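PDB 3GG8: pyruvate kinase from Toxoplasma gondii, which catalyses the last step of glycolysis, transferring the phosphoryl group of phosphoenolpyruvate to ADP to yield pyruvate and ATP. Local coordinates for residues T157-V169 with T179-M193. Sequence-based numbering, arbitrary orientation.
Sequences TILIADGSLSVKV and TQAQNTATIGERKNM
K168 and Q180 form an antiparallel hydrogen-bonded pair, with K168 N to Q180 O and Q180 N to K168 O each 2.9 Å. The pairing continues as Q182 N donates to S166 O (2.6 Å). Q182 also returns its side chain: bent at chi2 (-51°), it brings NE2 back to Q180 O, which is thus gripped from opposite faces of its plane by K168 N and Q182 NE2. Q182 NE2 also lies 3.4 Å from K168 CB.

At the hairpin turn, N192 bonds to the first two residues of the type I' turn A161-S164. Its backbone O accepts A161 N, and its side-chain OD1 takes D162 N at 2.7 Å on an in-plane lone pair; with CG between its own backbone N and carbonyl carbon (chi1 64°), the side-chain carbonyl faces the same turn as the backbone O.

The hairpin 157-160/165-169, with a classic beta bulge where S164 and L165 both face I160, is flanked on one edge by 179-181 and on the other by M193. These strands belong to the small all-beta domain, the B domain of pyruvate kinases, which is inserted in the (beta/alpha)8 barrel and in relatives closes over the active site.

Apolar side chains pack on the face carrying I160, V167 and M193. I187 lies over the hairpin, its CG2 touching A161 CB (3.9 Å) and L165 CB, its CD1 reaching L165 CD2 and I160 CG2; L120 of strand 118-120 packs against both L165 and I187. V167 CB and CG2 pack across T179 CB and OG1, the hydroxyl being hydrogen-bonded to L126 O, and M193 CE meets I158 CG2 at 3.7 Å.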
loop_
_atom_site.group_PDB
_atom_site.type_symbol
_atom_site.label_atom_id
_atom_site.label_comp_id
_atom_site.label_asym_id
_atom_site.label_seq_id
_atom_site.Cartn_x
_atom_site.Cartn_y
_atom_site.Cartn_z
ATOM N N THR C 157 -25.759 -40.234 1.539
ATOM C CA THR C 157 -25.398 -40.829 0.267
ATOM C C THR C 157 -24.254 -41.832 0.448
ATOM O O THR C 157 -23.299 -41.559 1.175
ATOM C CB THR C 157 -25.024 -39.730 -0.749
ATOM O OG1 THR C 157 -26.196 -38.963 -1.056
ATOM C CG2 THR C 157 -24.474 -40.335 -2.025
ATOM N N ILE C 158 -24.368 -42.997 -0.186
ATOM C CA ILE C 158 -23.254 -43.948 -0.256
ATOM C C ILE C 158 -22.821 -44.149 -1.706
ATOM O O ILE C 158 -23.654 -44.466 -2.569
ATOM C CB ILE C 158 -23.600 -45.340 0.345
ATOM C CG1 ILE C 158 -24.014 -45.245 1.808
ATOM C CG2 ILE C 158 -22.417 -46.301 0.205
ATOM C CD1 ILE C 158 -24.629 -46.547 2.319
ATOM N N LEU C 159 -21.524 -43.972 -1.956
ATOM C CA LEU C 159 -20.918 -44.207 -3.273
ATOM C C LEU C 159 -20.241 -45.578 -3.359
ATOM O O LEU C 159 -19.572 -46.020 -2.408
ATOM C CB LEU C 159 -19.914 -43.101 -3.615
ATOM C CG LEU C 159 -20.361 -41.954 -4.527
ATOM C CD1 LEU C 159 -21.595 -41.266 -4.004
ATOM C CD2 LEU C 159 -19.244 -40.952 -4.689
ATOM N N ILE C 160 -20.421 -46.238 -4.502
ATOM C CA ILE C 160 -19.935 -47.603 -4.726
ATOM C C ILE C 160 -19.172 -47.691 -6.045
ATOM O O ILE C 160 -19.619 -47.143 -7.056
ATOM C CB ILE C 160 -21.098 -48.623 -4.728
ATOM C CG1 ILE C 160 -21.828 -48.592 -3.385
ATOM C CG2 ILE C 160 -20.588 -50.032 -5.032
ATOM C CD1 ILE C 160 -23.222 -49.184 -3.424
ATOM N N ALA C 161 -18.024 -48.371 -6.024
ATOM C CA ALA C 161 -17.195 -48.598 -7.230
ATOM C C ALA C 161 -16.664 -47.308 -7.869
ATOM O O ALA C 161 -17.073 -46.934 -8.976
ATOM C CB ALA C 161 -17.949 -49.446 -8.269
ATOM N N ASP C 162 -15.730 -46.661 -7.169
ATOM C CA ASP C 162 -15.202 -45.351 -7.560
ATOM C C ASP C 162 -16.304 -44.358 -7.964
ATOM O O ASP C 162 -16.158 -43.604 -8.933
ATOM C CB ASP C 162 -14.137 -45.494 -8.668
ATOM C CG ASP C 162 -12.948 -46.351 -8.231
ATOM O OD1 ASP C 162 -12.344 -47.024 -9.092
ATOM O OD2 ASP C 162 -12.629 -46.377 -7.023
ATOM N N GLY C 163 -17.394 -44.357 -7.201
ATOM C CA GLY C 163 -18.513 -43.451 -7.431
ATOM C C GLY C 163 -19.313 -43.794 -8.664
ATOM O O GLY C 163 -20.030 -42.944 -9.177
ATOM N N SER C 164 -19.162 -45.033 -9.139
ATOM C CA SER C 164 -19.937 -45.603 -10.242
ATOM C C SER C 164 -21.418 -45.485 -9.963
ATOM O O SER C 164 -22.184 -44.946 -10.766
ATOM C CB SER C 164 -19.651 -47.101 -10.346
ATOM O OG SER C 164 -18.843 -47.420 -11.438
ATOM N N LEU C 165 -21.804 -46.049 -8.818
ATOM C CA LEU C 165 -23.186 -46.120 -8.385
ATOM C C LEU C 165 -23.319 -45.267 -7.145
ATOM O O LEU C 165 -22.451 -45.302 -6.256
ATOM C CB LEU C 165 -23.578 -47.569 -8.084
ATOM C CG LEU C 165 -24.915 -47.875 -7.404
ATOM C CD1 LEU C 165 -26.136 -47.567 -8.287
ATOM C CD2 LEU C 165 -24.921 -49.321 -6.980
ATOM N N SER C 166 -24.399 -44.493 -7.115
ATOM C CA SER C 166 -24.742 -43.661 -5.986
ATOM C C SER C 166 -26.104 -44.076 -5.441
ATOM O O SER C 166 -27.097 -44.100 -6.181
ATOM C CB SER C 166 -24.753 -42.195 -6.396
ATOM O OG SER C 166 -25.207 -41.391 -5.330
ATOM N N VAL C 167 -26.137 -44.430 -4.158
ATOM C CA VAL C 167 -27.391 -44.755 -3.486
ATOM C C VAL C 167 -27.680 -43.756 -2.353
ATOM O O VAL C 167 -26.756 -43.291 -1.669
ATOM C CB VAL C 167 -27.443 -46.234 -2.978
ATOM C CG1 VAL C 167 -27.273 -47.226 -4.138
ATOM C CG2 VAL C 167 -26.394 -46.495 -1.900
ATOM N N LYS C 168 -28.958 -43.406 -2.187
ATOM C CA LYS C 168 -29.405 -42.606 -1.040
ATOM C C LYS C 168 -29.962 -43.558 0.017
ATOM O O LYS C 168 -30.747 -44.454 -0.309
ATOM C CB LYS C 168 -30.486 -41.593 -1.459
ATOM C CG LYS C 168 -30.586 -40.339 -0.566
ATOM C CD LYS C 168 -32.034 -39.864 -0.370
ATOM C CE LYS C 168 -32.515 -38.873 -1.448
ATOM N NZ LYS C 168 -31.900 -37.504 -1.322
ATOM N N VAL C 169 -29.553 -43.369 1.271
ATOM C CA VAL C 169 -30.041 -44.197 2.388
ATOM C C VAL C 169 -31.504 -43.861 2.732
ATOM O O VAL C 169 -31.846 -42.706 2.975
ATOM C CB VAL C 169 -29.142 -44.076 3.663
ATOM C CG1 VAL C 169 -29.710 -44.900 4.808
ATOM C CG2 VAL C 169 -27.707 -44.500 3.374
ATOM N N THR C 179 -31.300 -48.919 0.718
ATOM C CA THR C 179 -30.875 -47.776 -0.066
ATOM C C THR C 179 -31.662 -47.713 -1.366
ATOM O O THR C 179 -32.398 -48.642 -1.704
ATOM C CB THR C 179 -29.354 -47.787 -0.356
ATOM O OG1 THR C 179 -29.043 -48.804 -1.315
ATOM C CG2 THR C 179 -28.545 -48.016 0.909
ATOM N N GLN C 180 -31.503 -46.610 -2.086
ATOM C CA GLN C 180 -32.181 -46.433 -3.346
ATOM C C GLN C 180 -31.209 -45.872 -4.385
ATOM O O GLN C 180 -30.592 -44.830 -4.162
ATOM C CB GLN C 180 -33.351 -45.491 -3.124
ATOM C CG GLN C 180 -34.425 -45.551 -4.164
ATOM C CD GLN C 180 -35.295 -44.320 -4.093
ATOM O OE1 GLN C 180 -36.433 -44.373 -3.625
ATOM N NE2 GLN C 180 -34.743 -43.185 -4.521
ATOM N N ALA C 181 -31.063 -46.570 -5.509
ATOM C CA ALA C 181 -30.121 -46.166 -6.553
ATOM C C ALA C 181 -30.466 -44.795 -7.144
ATOM O O ALA C 181 -31.600 -44.555 -7.531
ATOM C CB ALA C 181 -30.056 -47.221 -7.641
ATOM N N GLN C 182 -29.482 -43.895 -7.188
ATOM C CA GLN C 182 -29.697 -42.544 -7.724
ATOM C C GLN C 182 -29.478 -42.507 -9.239
ATOM O O GLN C 182 -29.985 -41.619 -9.932
ATOM C CB GLN C 182 -28.837 -41.487 -7.008
ATOM C CG GLN C 182 -29.186 -41.252 -5.530
ATOM C CD GLN C 182 -30.675 -40.987 -5.297
ATOM O OE1 GLN C 182 -31.204 -39.918 -5.631
ATOM N NE2 GLN C 182 -31.360 -41.971 -4.714
ATOM N N ASN C 183 -28.723 -43.488 -9.733
ATOM C CA ASN C 183 -28.485 -43.674 -11.162
ATOM C C ASN C 183 -28.483 -45.163 -11.531
ATOM O O ASN C 183 -28.449 -46.031 -10.648
ATOM C CB ASN C 183 -27.169 -43.004 -11.578
ATOM C CG ASN C 183 -25.953 -43.618 -10.900
ATOM O OD1 ASN C 183 -25.005 -44.041 -11.565
ATOM N ND2 ASN C 183 -25.972 -43.668 -9.571
ATOM N N THR C 184 -28.547 -45.443 -12.833
ATOM C CA THR C 184 -28.379 -46.797 -13.372
ATOM C C THR C 184 -26.884 -47.117 -13.562
ATOM O O THR C 184 -26.153 -46.356 -14.195
ATOM C CB THR C 184 -29.138 -46.954 -14.709
ATOM O OG1 THR C 184 -30.519 -46.625 -14.507
ATOM C CG2 THR C 184 -29.022 -48.387 -15.257
ATOM N N ALA C 185 -26.431 -48.229 -12.988
ATOM C CA ALA C 185 -25.027 -48.638 -13.116
ATOM C C ALA C 185 -24.815 -50.154 -13.000
ATOM O O ALA C 185 -25.683 -50.890 -12.523
ATOM C CB ALA C 185 -24.150 -47.888 -12.111
ATOM N N THR C 186 -23.655 -50.604 -13.462
ATOM C CA THR C 186 -23.263 -52.004 -13.399
ATOM C C THR C 186 -22.075 -52.111 -12.463
ATOM O O THR C 186 -21.034 -51.487 -12.693
ATOM C CB THR C 186 -22.888 -52.540 -14.798
ATOM O OG1 THR C 186 -24.071 -52.625 -15.598
ATOM C CG2 THR C 186 -22.245 -53.923 -14.712
ATOM N N ILE C 187 -22.223 -52.893 -11.401
ATOM C CA ILE C 187 -21.115 -53.049 -10.456
ATOM C C ILE C 187 -20.626 -54.497 -10.372
ATOM O O ILE C 187 -21.419 -55.438 -10.440
ATOM C CB ILE C 187 -21.439 -52.457 -9.033
ATOM C CG1 ILE C 187 -22.735 -53.054 -8.467
ATOM C CG2 ILE C 187 -21.518 -50.919 -9.095
ATOM C CD1 ILE C 187 -22.887 -52.909 -6.962
ATOM N N GLY C 188 -19.309 -54.647 -10.251
ATOM C CA GLY C 188 -18.684 -55.928 -9.974
ATOM C C GLY C 188 -18.588 -56.142 -8.477
ATOM O O GLY C 188 -19.172 -55.388 -7.694
ATOM N N GLU C 189 -17.855 -57.177 -8.074
ATOM C CA GLU C 189 -17.748 -57.535 -6.662
ATOM C C GLU C 189 -16.494 -56.982 -6.004
ATOM O O GLU C 189 -15.489 -56.715 -6.679
ATOM C CB GLU C 189 -17.851 -59.050 -6.454
ATOM C CG GLU C 189 -17.011 -59.922 -7.375
ATOM C CD GLU C 189 -17.186 -61.402 -7.069
ATOM O OE1 GLU C 189 -16.241 -62.180 -7.309
ATOM O OE2 GLU C 189 -18.258 -61.799 -6.569
ATOM N N ARG C 190 -16.573 -56.808 -4.682
ATOM C CA ARG C 190 -15.484 -56.240 -3.882
ATOM C C ARG C 190 -14.994 -54.900 -4.438
ATOM O O ARG C 190 -13.790 -54.698 -4.665
ATOM C CB ARG C 190 -14.310 -57.212 -3.756
ATOM C CG ARG C 190 -14.701 -58.647 -3.579
ATOM C CD ARG C 190 -13.573 -59.413 -2.951
ATOM N NE ARG C 190 -13.489 -59.117 -1.526
ATOM C CZ ARG C 190 -12.387 -58.709 -0.905
ATOM N NH1 ARG C 190 -12.424 -58.450 0.402
ATOM N NH2 ARG C 190 -11.253 -58.562 -1.584
ATOM N N LYS C 191 -15.933 -53.991 -4.663
ATOM C CA LYS C 191 -15.591 -52.641 -5.059
ATOM C C LYS C 191 -15.502 -51.732 -3.836
ATOM O O LYS C 191 -16.162 -51.965 -2.818
ATOM C CB LYS C 191 -16.627 -52.101 -6.038
ATOM C CG LYS C 191 -16.763 -52.892 -7.298
ATOM C CD LYS C 191 -15.448 -53.039 -8.023
ATOM C CE LYS C 191 -15.652 -53.693 -9.380
ATOM N NZ LYS C 191 -14.543 -54.635 -9.683
ATOM N N ASN C 192 -14.687 -50.687 -3.948
ATOM C CA ASN C 192 -14.588 -49.683 -2.897
ATOM C C ASN C 192 -15.899 -48.920 -2.663
ATOM O O ASN C 192 -16.740 -48.781 -3.558
ATOM C CB ASN C 192 -13.421 -48.720 -3.156
ATOM C CG ASN C 192 -13.599 -47.887 -4.428
ATOM O OD1 ASN C 192 -14.723 -47.565 -4.850
ATOM N ND2 ASN C 192 -12.464 -47.520 -5.043
ATOM N N MET C 193 -16.051 -48.441 -1.436
ATOM C CA MET C 193 -17.216 -47.672 -1.029
ATOM C C MET C 193 -16.783 -46.379 -0.346
ATOM O O MET C 193 -15.757 -46.319 0.346
ATOM C CB MET C 193 -18.118 -48.506 -0.106
ATOM C CG MET C 193 -18.706 -49.739 -0.798
ATOM S SD MET C 193 -19.695 -50.811 0.267
ATOM C CE MET C 193 -21.033 -49.714 0.760
#